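Local coordinates for protein uronate dehydrogenase (Agrobacterium tumefaciens, PDB 3RFX) that catalyses the NAD-dependent oxidation of uronic acids, as an oxidoreductase with a Rossmann fold of the NAD-dependent epimerase/dehydratase family, at residues E157-R162 / P196-P201; S177-H182 / D228-F233; V202-S207 / W214-L219. The protein carries 1 engineered substitution. All blocks are in the same frame, centred on the assembly; numbering follows the deposited sequence.

Contact 1 of 3, residues E157-R162 / P196-P201; sequences ETALVR and PVLGCP
Glu157 reaches across to the 196-201 loop with one carboxylate oxygen, OE2, which accepts from two successive backbone N-H groups. Leu198 N lies 2.8 Å from Glu157 OE2 and meets it from above the carboxylate plane. Gly199 N, 2.9 Å from Glu157 OE2, comes on the anti side, tilted out of that plane toward the same face. Its N-H...O angle of 174° is nearly straight. An extended chain beyond CG (chi2 -176°) gives the carboxylate this reach. Its other oxygen, OE1, is bridged by a water to Pro196 O and forms a salt bridge with Arg105. The main chains then pair in parallel: Thr158 N donates to Gly199 O at 3.2 Å, and Leu160 N to Pro201 O at 2.9 Å. Between these bonds Cys200 CA makes a CA-H...O contact of 3.2 Å with Thr158 O. Leu198, its CG anti to the backbone N (chi1 178°), lays CD2 over the Thr158-Ala159 peptide, 3.6 Å from Ala159 N, while Leu160 CD1 packs 4.0 Å from Cys200 SG. With two N-H donors on OE2 and an arginine at OE1, the carboxylate is probably ionised, which would hold the start of the loop leading into strand 202-205 against strand 158-163.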
loop_
_atom_site.group_PDB
_atom_site.type_symbol
_atom_site.label_atom_id
_atom_site.label_comp_id
_atom_site.label_asym_id
_atom_site.label_seq_id
_atom_site.Cartn_x
_atom_site.Cartn_y
_atom_site.Cartn_z
ATOM N N GLU A 157 -8.031 24.954 -12.766
ATOM C CA GLU A 157 -7.688 24.505 -11.414
ATOM C C GLU A 157 -8.843 24.694 -10.430
ATOM O O GLU A 157 -9.515 25.731 -10.430
ATOM C CB GLU A 157 -6.444 25.235 -10.900
ATOM C CG GLU A 157 -5.191 24.978 -11.748
ATOM C CD GLU A 157 -3.953 25.641 -11.168
ATOM O OE1 GLU A 157 -3.859 26.882 -11.231
ATOM O OE2 GLU A 157 -3.088 24.927 -10.624
ATOM N N THR A 158 -9.050 23.687 -9.586
ATOM C CA THR A 158 -10.176 23.670 -8.646
ATOM C C THR A 158 -9.721 22.993 -7.356
ATOM O O THR A 158 -9.070 21.948 -7.401
ATOM C CB THR A 158 -11.360 22.830 -9.204
ATOM O OG1 THR A 158 -11.812 23.358 -10.462
ATOM C CG2 THR A 158 -12.536 22.776 -8.205
ATOM N N ALA A 159 -10.052 23.578 -6.212
ATOM C CA ALA A 159 -9.919 22.868 -4.937
ATOM C C ALA A 159 -11.248 22.179 -4.653
ATOM O O ALA A 159 -12.273 22.845 -4.544
ATOM C CB ALA A 159 -9.584 23.844 -3.808
ATOM N N LEU A 160 -11.234 20.853 -4.547
ATOM C CA LEU A 160 -12.460 20.094 -4.278
ATOM C C LEU A 160 -12.629 19.928 -2.771
ATOM O O LEU A 160 -12.109 18.981 -2.172
ATOM C CB LEU A 160 -12.397 18.725 -4.955
ATOM C CG LEU A 160 -12.124 18.754 -6.462
ATOM C CD1 LEU A 160 -11.893 17.343 -6.979
ATOM C CD2 LEU A 160 -13.276 19.439 -7.201
ATOM N N VAL A 161 -13.344 20.857 -2.153
ATOM C CA VAL A 161 -13.400 20.895 -0.699
ATOM C C VAL A 161 -14.597 20.096 -0.191
ATOM O O VAL A 161 -15.743 20.513 -0.340
ATOM C CB VAL A 161 -13.452 22.337 -0.171
ATOM C CG1 VAL A 161 -13.284 22.352 1.347
ATOM C CG2 VAL A 161 -12.365 23.176 -0.833
ATOM N N ARG A 162 -14.313 18.935 0.386
ATOM C CA ARG A 162 -15.348 18.082 0.959
ATOM C C ARG A 162 -15.704 18.606 2.338
ATOM O O ARG A 162 -15.124 18.204 3.347
ATOM C CB ARG A 162 -14.871 16.632 1.008
ATOM C CG ARG A 162 -14.722 16.043 -0.386
ATOM C CD ARG A 162 -14.236 14.596 -0.359
ATOM N NE ARG A 162 -14.188 14.035 -1.709
ATOM C CZ ARG A 162 -13.636 12.865 -2.011
ATOM N NH1 ARG A 162 -13.069 12.126 -1.059
ATOM N NH2 ARG A 162 -13.647 12.435 -3.261
ATOM N N PRO A 196 0.938 29.269 -6.160
ATOM C CA PRO A 196 1.318 29.393 -7.575
ATOM C C PRO A 196 0.701 28.259 -8.391
ATOM O O PRO A 196 0.129 28.501 -9.453
ATOM C CB PRO A 196 2.843 29.265 -7.542
ATOM C CG PRO A 196 3.232 29.777 -6.184
ATOM C CD PRO A 196 2.094 29.352 -5.253
ATOM N N VAL A 197 0.787 27.036 -7.873
ATOM C CA VAL A 197 0.239 25.866 -8.551
ATOM C C VAL A 197 -0.687 25.092 -7.602
ATOM O O VAL A 197 -0.319 24.797 -6.467
ATOM C CB VAL A 197 1.362 24.928 -9.047
ATOM C CG1 VAL A 197 0.778 23.686 -9.689
ATOM C CG2 VAL A 197 2.280 25.663 -10.034
ATOM N N LEU A 198 -1.888 24.778 -8.072
ATOM C CA LEU A 198 -2.890 24.110 -7.231
ATOM C C LEU A 198 -3.198 22.708 -7.729
ATOM O O LEU A 198 -3.164 21.746 -6.958
ATOM C CB LEU A 198 -4.196 24.919 -7.175
ATOM C CG LEU A 198 -5.285 24.224 -6.342
ATOM C CD1 LEU A 198 -4.918 24.342 -4.882
ATOM C CD2 LEU A 198 -6.661 24.825 -6.597
ATOM N N GLY A 199 -3.509 22.597 -9.016
ATOM C CA GLY A 199 -3.973 21.343 -9.586
ATOM C C GLY A 199 -5.469 21.185 -9.369
ATOM O O GLY A 199 -6.211 22.170 -9.418
ATOM N N CYS A 200 -5.918 19.953 -9.128
ATOM C CA CYS A 200 -7.328 19.698 -8.827
ATOM C C CYS A 200 -7.445 18.789 -7.594
ATOM O O CYS A 200 -8.001 17.698 -7.675
ATOM C CB CYS A 200 -8.016 19.039 -10.027
ATOM S SG CYS A 200 -9.851 18.980 -9.960
ATOM N N PRO A 201 -6.911 19.237 -6.453
ATOM C CA PRO A 201 -6.828 18.348 -5.288
ATOM C C PRO A 201 -8.153 18.174 -4.525
ATOM O O PRO A 201 -8.946 19.108 -4.450
ATOM C CB PRO A 201 -5.829 19.070 -4.393
ATOM C CG PRO A 201 -6.076 20.522 -4.684
ATOM C CD PRO A 201 -6.312 20.557 -6.184
HETATM O O HOH W 1 -1.215 27.648 -11.785
#

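Contact 2 of 3, residues S177-H182 / D228-F233; sequences STWFSH and DNAEAF. With PO4 (phosphate ion), chain F.
The contact joins the link between helices 175-178 and 182-194, part of the crossover from strand 158-163 to strand 202-205, to the 3-10 segment 230-233 that follows the latter strand. Trp179 carries the apolar half. A chi1 of -172° swings its indole away from the backbone N, toward that segment, and the six-membered ring does the touching: Trp179 CE3 lies 3.7 Å from Ala230 CB and Trp179 CZ3 3.8 Å from Asp228 CB, both approached obliquely. Phe233 adds a T-shaped stack, turning its edge to the face of the Trp179 six-membered ring, with centroids 5.4 Å apart and planes at 68°. The indole NE1 is bonded elsewhere, to Thr167 O. The polar half is a short bond: Ser181 OG donates to Asp228 OD2 at 2.6 Å, using the anti lone pair of that oxygen. Ser181 is also the N-cap of helix 182-194, where OG accepts from Asp184 N. Glu231 N donates to Asn229 OD1 at 3.0 Å, closing an Asx turn, while Asn229 ND2 bonds to Asp210 OD1. His182 ND1 holds a phosphate ion, probably from the crystallisation liquor, 2.6 Å from its O1; Arg22 NH1 of helix 14-22 also hydrogen-bonds to the ion. Phe180 packs on Leu188 of helix 182-194, and Asp228 N bonds to Asp184 of the same helix.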
loop_
_atom_site.group_PDB
_atom_site.type_symbol
_atom_site.label_atom_id
_atom_site.label_comp_id
_atom_site.label_asym_id
_atom_site.label_seq_id
_atom_site.Cartn_x
_atom_site.Cartn_y
_atom_site.Cartn_z
ATOM N N SER A 177 -15.980 15.456 15.140
ATOM C CA SER A 177 -15.094 14.976 14.082
ATOM C C SER A 177 -15.186 15.837 12.829
ATOM O O SER A 177 -14.172 16.065 12.173
ATOM C CB SER A 177 -15.398 13.511 13.721
ATOM O OG SER A 177 -15.275 12.666 14.864
ATOM N N THR A 178 -16.392 16.301 12.490
ATOM C CA THR A 178 -16.623 16.938 11.187
ATOM C C THR A 178 -16.558 18.467 11.167
ATOM O O THR A 178 -16.583 19.069 10.088
ATOM C CB THR A 178 -17.985 16.535 10.579
ATOM O OG1 THR A 178 -19.037 16.989 11.435
ATOM C CG2 THR A 178 -18.094 15.017 10.401
ATOM N N TRP A 179 -16.485 19.091 12.338
ATOM C CA TRP A 179 -16.527 20.552 12.421
ATOM C C TRP A 179 -15.456 21.192 11.557
ATOM O O TRP A 179 -14.295 20.790 11.589
ATOM C CB TRP A 179 -16.337 21.024 13.860
ATOM C CG TRP A 179 -16.558 22.509 14.057
ATOM C CD1 TRP A 179 -17.604 23.252 13.586
ATOM C CD2 TRP A 179 -15.725 23.409 14.795
ATOM N NE1 TRP A 179 -17.468 24.566 13.982
ATOM C CE2 TRP A 179 -16.321 24.686 14.725
ATOM C CE3 TRP A 179 -14.528 23.260 15.510
ATOM C CZ2 TRP A 179 -15.767 25.803 15.346
ATOM C CZ3 TRP A 179 -13.977 24.368 16.122
ATOM C CH2 TRP A 179 -14.597 25.627 16.037
ATOM N N PHE A 180 -15.873 22.200 10.798
ATOM C CA PHE A 180 -14.975 23.011 9.972
ATOM C C PHE A 180 -15.276 24.452 10.357
ATOM O O PHE A 180 -16.316 24.985 9.974
ATOM C CB PHE A 180 -15.320 22.792 8.504
ATOM C CG PHE A 180 -14.264 23.287 7.529
ATOM C CD1 PHE A 180 -12.964 23.555 7.947
ATOM C CD2 PHE A 180 -14.580 23.438 6.188
ATOM C CE1 PHE A 180 -11.997 23.991 7.030
ATOM C CE2 PHE A 180 -13.622 23.862 5.267
ATOM C CZ PHE A 180 -12.337 24.134 5.688
ATOM N N SER A 181 -14.396 25.078 11.129
ATOM C CA SER A 181 -14.681 26.423 11.636
ATOM C C SER A 181 -14.691 27.458 10.508
ATOM O O SER A 181 -14.079 27.254 9.460
ATOM C CB SER A 181 -13.663 26.840 12.693
ATOM O OG SER A 181 -12.394 27.093 12.094
ATOM N N HIS A 182 -15.385 28.572 10.725
ATOM C CA HIS A 182 -15.348 29.663 9.758
ATOM C C HIS A 182 -13.916 30.123 9.513
ATOM O O HIS A 182 -13.500 30.275 8.358
ATOM C CB HIS A 182 -16.212 30.837 10.226
ATOM C CG HIS A 182 -17.673 30.530 10.252
ATOM N ND1 HIS A 182 -18.578 31.279 10.972
ATOM C CD2 HIS A 182 -18.387 29.548 9.655
ATOM C CE1 HIS A 182 -19.788 30.778 10.807
ATOM N NE2 HIS A 182 -19.701 29.727 10.013
ATOM N N ASP A 228 -8.292 25.516 14.476
ATOM C CA ASP A 228 -9.335 25.274 15.479
ATOM C C ASP A 228 -9.478 23.778 15.753
ATOM O O ASP A 228 -9.013 22.961 14.965
ATOM C CB ASP A 228 -10.650 25.899 15.038
ATOM C CG ASP A 228 -10.593 27.426 15.055
ATOM O OD1 ASP A 228 -10.089 27.990 16.051
ATOM O OD2 ASP A 228 -11.042 28.059 14.080
ATOM N N ASN A 229 -10.106 23.424 16.873
ATOM C CA ASN A 229 -10.164 22.024 17.295
ATOM C C ASN A 229 -11.493 21.783 18.004
ATOM O O ASN A 229 -11.743 22.346 19.078
ATOM C CB ASN A 229 -9.001 21.742 18.243
ATOM C CG ASN A 229 -8.864 20.267 18.605
ATOM O OD1 ASN A 229 -9.766 19.458 18.375
ATOM N ND2 ASN A 229 -7.717 19.915 19.171
ATOM N N ALA A 230 -12.335 20.950 17.404
ATOM C CA ALA A 230 -13.666 20.689 17.941
ATOM C C ALA A 230 -13.618 20.031 19.321
ATOM O O ALA A 230 -14.583 20.101 20.090
ATOM C CB ALA A 230 -14.458 19.824 16.968
ATOM N N GLU A 231 -12.496 19.395 19.641
ATOM C CA GLU A 231 -12.380 18.667 20.903
ATOM C C GLU A 231 -12.638 19.585 22.103
ATOM O O GLU A 231 -13.106 19.136 23.158
ATOM C CB GLU A 231 -11.004 18.003 21.011
ATOM C CG GLU A 231 -10.851 17.048 22.185
ATOM C CD GLU A 231 -11.759 15.824 22.109
ATOM O OE1 GLU A 231 -12.229 15.450 21.001
ATOM O OE2 GLU A 231 -11.989 15.218 23.182
ATOM N N ALA A 232 -12.349 20.872 21.935
ATOM C CA ALA A 232 -12.582 21.849 22.997
ATOM C C ALA A 232 -14.061 21.918 23.403
ATOM O O ALA A 232 -14.389 22.426 24.476
ATOM C CB ALA A 232 -12.091 23.223 22.574
ATOM N N PHE A 233 -14.940 21.410 22.545
ATOM C CA PHE A 233 -16.378 21.501 22.767
ATOM C C PHE A 233 -17.010 20.206 23.273
ATOM O O PHE A 233 -18.230 20.125 23.402
ATOM C CB PHE A 233 -17.093 21.939 21.484
ATOM C CG PHE A 233 -16.756 23.342 21.047
ATOM C CD1 PHE A 233 -17.561 24.411 21.417
ATOM C CD2 PHE A 233 -15.630 23.587 20.271
ATOM C CE1 PHE A 233 -17.255 25.704 21.015
ATOM C CE2 PHE A 233 -15.319 24.881 19.859
ATOM C CZ PHE A 233 -16.132 25.938 20.234
HETATM P P PO4 F . -17.964 34.643 12.010
HETATM O O1 PO4 F . -17.787 33.241 12.546
HETATM O O2 PO4 F . -17.236 35.615 12.906
HETATM O O3 PO4 F . -17.391 34.732 10.617
HETATM O O4 PO4 F . -19.434 34.984 11.967
#

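Contact 3 of 3, residues V202-S207 / W214-L219; sequences VVWGAS and WDNSHL
Two tryptophans provide the stacking between strand 202-205 and the 214-219 loop. The six-membered ring of Trp204 lies against the five-membered ring of Trp214, centroids 4.0 Å apart and planes only 18° from parallel. With chi1 at -66°, Trp204 CG stands beside its backbone N and opposite the carbonyl carbon, which brings the indole against Trp214 CB. That CB sits over the face of the Trp204 five-membered ring, 3.6 Å from its centroid, in a CH-pi contact. Ala206 CB extends the apolar patch, 3.8 Å from Trp214 CE3. Among hydrogen bonds, Trp204 N donates to Asn216 OD1 at 2.9 Å, and Asn216 ND2 to Trp204 O at 3.0 Å. Both acceptors are met in the carbonyl plane on a lone pair, and Trp204 O lies just 4° out of the amide plane, so this pair of hydrogen bonds fixes the flip of the amide. A water donates to both Asn216 OD1 and Val202 O, so OD1 accepts twice and the link extends back along the strand. In van der Waals packing, Val203 CG1 lies 3.8 Å from Leu219 CD2. The amide bonds to Trp204 much as the backbone of a neighbouring strand would; strand 202-205, outermost in the parallel Rossmann sheet within this chain, pairs along its other edge with strand 158-163.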
loop_
_atom_site.group_PDB
_atom_site.type_symbol
_atom_site.label_atom_id
_atom_site.label_comp_id
_atom_site.label_asym_id
_atom_site.label_seq_id
_atom_site.Cartn_x
_atom_site.Cartn_y
_atom_site.Cartn_z
ATOM N N VAL A 202 -8.367 16.981 -3.975
ATOM C CA VAL A 202 -9.384 16.763 -2.954
ATOM C C VAL A 202 -8.869 17.328 -1.638
ATOM O O VAL A 202 -7.745 17.045 -1.223
ATOM C CB VAL A 202 -9.686 15.256 -2.772
ATOM C CG1 VAL A 202 -10.578 15.024 -1.548
ATOM C CG2 VAL A 202 -10.318 14.672 -4.037
ATOM N N VAL A 203 -9.690 18.141 -0.985
ATOM C CA VAL A 203 -9.345 18.722 0.305
ATOM C C VAL A 203 -10.423 18.315 1.297
ATOM O O VAL A 203 -11.606 18.521 1.039
ATOM C CB VAL A 203 -9.331 20.259 0.232
ATOM C CG1 VAL A 203 -8.973 20.857 1.587
ATOM C CG2 VAL A 203 -8.367 20.747 -0.878
ATOM N N TRP A 204 -10.026 17.735 2.425
ATOM C CA TRP A 204 -11.016 17.402 3.450
ATOM C C TRP A 204 -11.328 18.663 4.231
ATOM O O TRP A 204 -10.441 19.248 4.851
ATOM C CB TRP A 204 -10.486 16.313 4.376
ATOM C CG TRP A 204 -10.284 14.993 3.684
ATOM C CD1 TRP A 204 -9.097 14.433 3.328
ATOM C CD2 TRP A 204 -11.305 14.074 3.272
ATOM N NE1 TRP A 204 -9.310 13.212 2.719
ATOM C CE2 TRP A 204 -10.658 12.968 2.680
ATOM C CE3 TRP A 204 -12.709 14.073 3.363
ATOM C CZ2 TRP A 204 -11.358 11.870 2.176
ATOM C CZ3 TRP A 204 -13.405 12.986 2.857
ATOM C CH2 TRP A 204 -12.727 11.895 2.273
ATOM N N GLY A 205 -12.590 19.084 4.203
ATOM C CA GLY A 205 -12.973 20.324 4.847
ATOM C C GLY A 205 -13.323 20.131 6.311
ATOM O O GLY A 205 -14.494 19.995 6.650
ATOM N N ALA A 206 -12.304 20.113 7.164
ATOM C CA ALA A 206 -12.484 19.994 8.609
ATOM C C ALA A 206 -11.397 20.768 9.336
ATOM O O ALA A 206 -10.290 20.921 8.821
ATOM C CB ALA A 206 -12.436 18.534 9.021
ATOM N N SER A 207 -11.701 21.243 10.540
ATOM C CA SER A 207 -10.681 21.858 11.374
ATOM C C SER A 207 -9.715 20.794 11.926
ATOM O O SER A 207 -9.796 19.639 11.537
ATOM C CB SER A 207 -11.325 22.696 12.476
ATOM O OG SER A 207 -11.947 23.839 11.904
ATOM N N TRP A 214 -10.241 12.231 8.741
ATOM C CA TRP A 214 -9.738 12.476 7.379
ATOM C C TRP A 214 -8.278 12.922 7.332
ATOM O O TRP A 214 -7.827 13.679 8.174
ATOM C CB TRP A 214 -10.609 13.527 6.667
ATOM C CG TRP A 214 -12.070 13.167 6.635
ATOM C CD1 TRP A 214 -12.609 11.915 6.451
ATOM C CD2 TRP A 214 -13.175 14.063 6.777
ATOM N NE1 TRP A 214 -13.981 11.987 6.483
ATOM C CE2 TRP A 214 -14.354 13.290 6.683
ATOM C CE3 TRP A 214 -13.285 15.443 6.984
ATOM C CZ2 TRP A 214 -15.625 13.854 6.792
ATOM C CZ3 TRP A 214 -14.550 16.002 7.094
ATOM C CH2 TRP A 214 -15.702 15.209 6.989
ATOM N N ASP A 215 -7.563 12.462 6.313
ATOM C CA ASP A 215 -6.118 12.665 6.224
ATOM C C ASP A 215 -5.804 13.638 5.084
ATOM O O ASP A 215 -5.956 13.283 3.933
ATOM C CB ASP A 215 -5.441 11.314 5.953
ATOM C CG ASP A 215 -3.932 11.436 5.719
ATOM O OD1 ASP A 215 -3.350 12.516 5.964
ATOM O OD2 ASP A 215 -3.331 10.435 5.290
ATOM N N ASN A 216 -5.395 14.859 5.423
ATOM C CA ASN A 216 -5.039 15.873 4.426
ATOM C C ASN A 216 -3.531 15.957 4.197
ATOM O O ASN A 216 -3.042 16.955 3.674
ATOM C CB ASN A 216 -5.512 17.256 4.886
ATOM C CG ASN A 216 -6.898 17.612 4.378
ATOM O OD1 ASN A 216 -7.291 17.230 3.276
ATOM N ND2 ASN A 216 -7.637 18.382 5.176
ATOM N N SER A 217 -2.784 14.941 4.612
ATOM C CA SER A 217 -1.321 15.063 4.589
ATOM C C SER A 217 -0.758 15.274 3.176
ATOM O O SER A 217 0.288 15.911 3.011
ATOM C CB SER A 217 -0.643 13.863 5.257
ATOM O OG SER A 217 -0.899 12.676 4.535
ATOM N N HIS A 218 -1.439 14.745 2.163
ATOM C CA HIS A 218 -0.931 14.840 0.788
ATOM C C HIS A 218 -1.076 16.248 0.203
ATOM O O HIS A 218 -0.482 16.576 -0.835
ATOM C CB HIS A 218 -1.578 13.782 -0.112
ATOM C CG HIS A 218 -1.101 12.391 0.173
ATOM N ND1 HIS A 218 -0.135 11.764 -0.584
ATOM C CD2 HIS A 218 -1.430 11.520 1.155
ATOM C CE1 HIS A 218 0.096 10.560 -0.093
ATOM N NE2 HIS A 218 -0.677 10.388 0.965
ATOM N N LEU A 219 -1.844 17.077 0.897
ATOM C CA LEU A 219 -2.046 18.469 0.529
ATOM C C LEU A 219 -0.953 19.348 1.142
ATOM O O LEU A 219 -1.020 20.573 1.070
ATOM C CB LEU A 219 -3.423 18.924 1.036
ATOM C CG LEU A 219 -4.032 20.202 0.471
ATOM C CD1 LEU A 219 -4.454 19.970 -0.981
ATOM C CD2 LEU A 219 -5.228 20.620 1.314
HETATM O O HOH W 2 -6.404 16.036 1.006
HETATM O O HOH W 3 -8.325 18.901 8.449
#

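How the contacts relate
Five strands of the sheet precede strand 158-163, where contact 1 begins; it closes the excursion through helices 175-178 and 182-194 where the chain returns at 196-201. Contact 2 opens inside that excursion, at 177-182, and closes only at 228-233, so contacts 1 and 2 cross. Contact 3, a short loop that returns to strand 202-205, follows contact 1 in series and is nested within the loop closed by contact 2. Neighbouring strands tie contacts 1 and 3 together: Arg162 N and O probably bond to Val203 O and Gly205 N. Contact 2 joins contact 3 through probable bonds between Ser207 N and Trp179 O and between Ser181 N and Ser207 OG, and meets contact 1 where Phe180 packs on Val161.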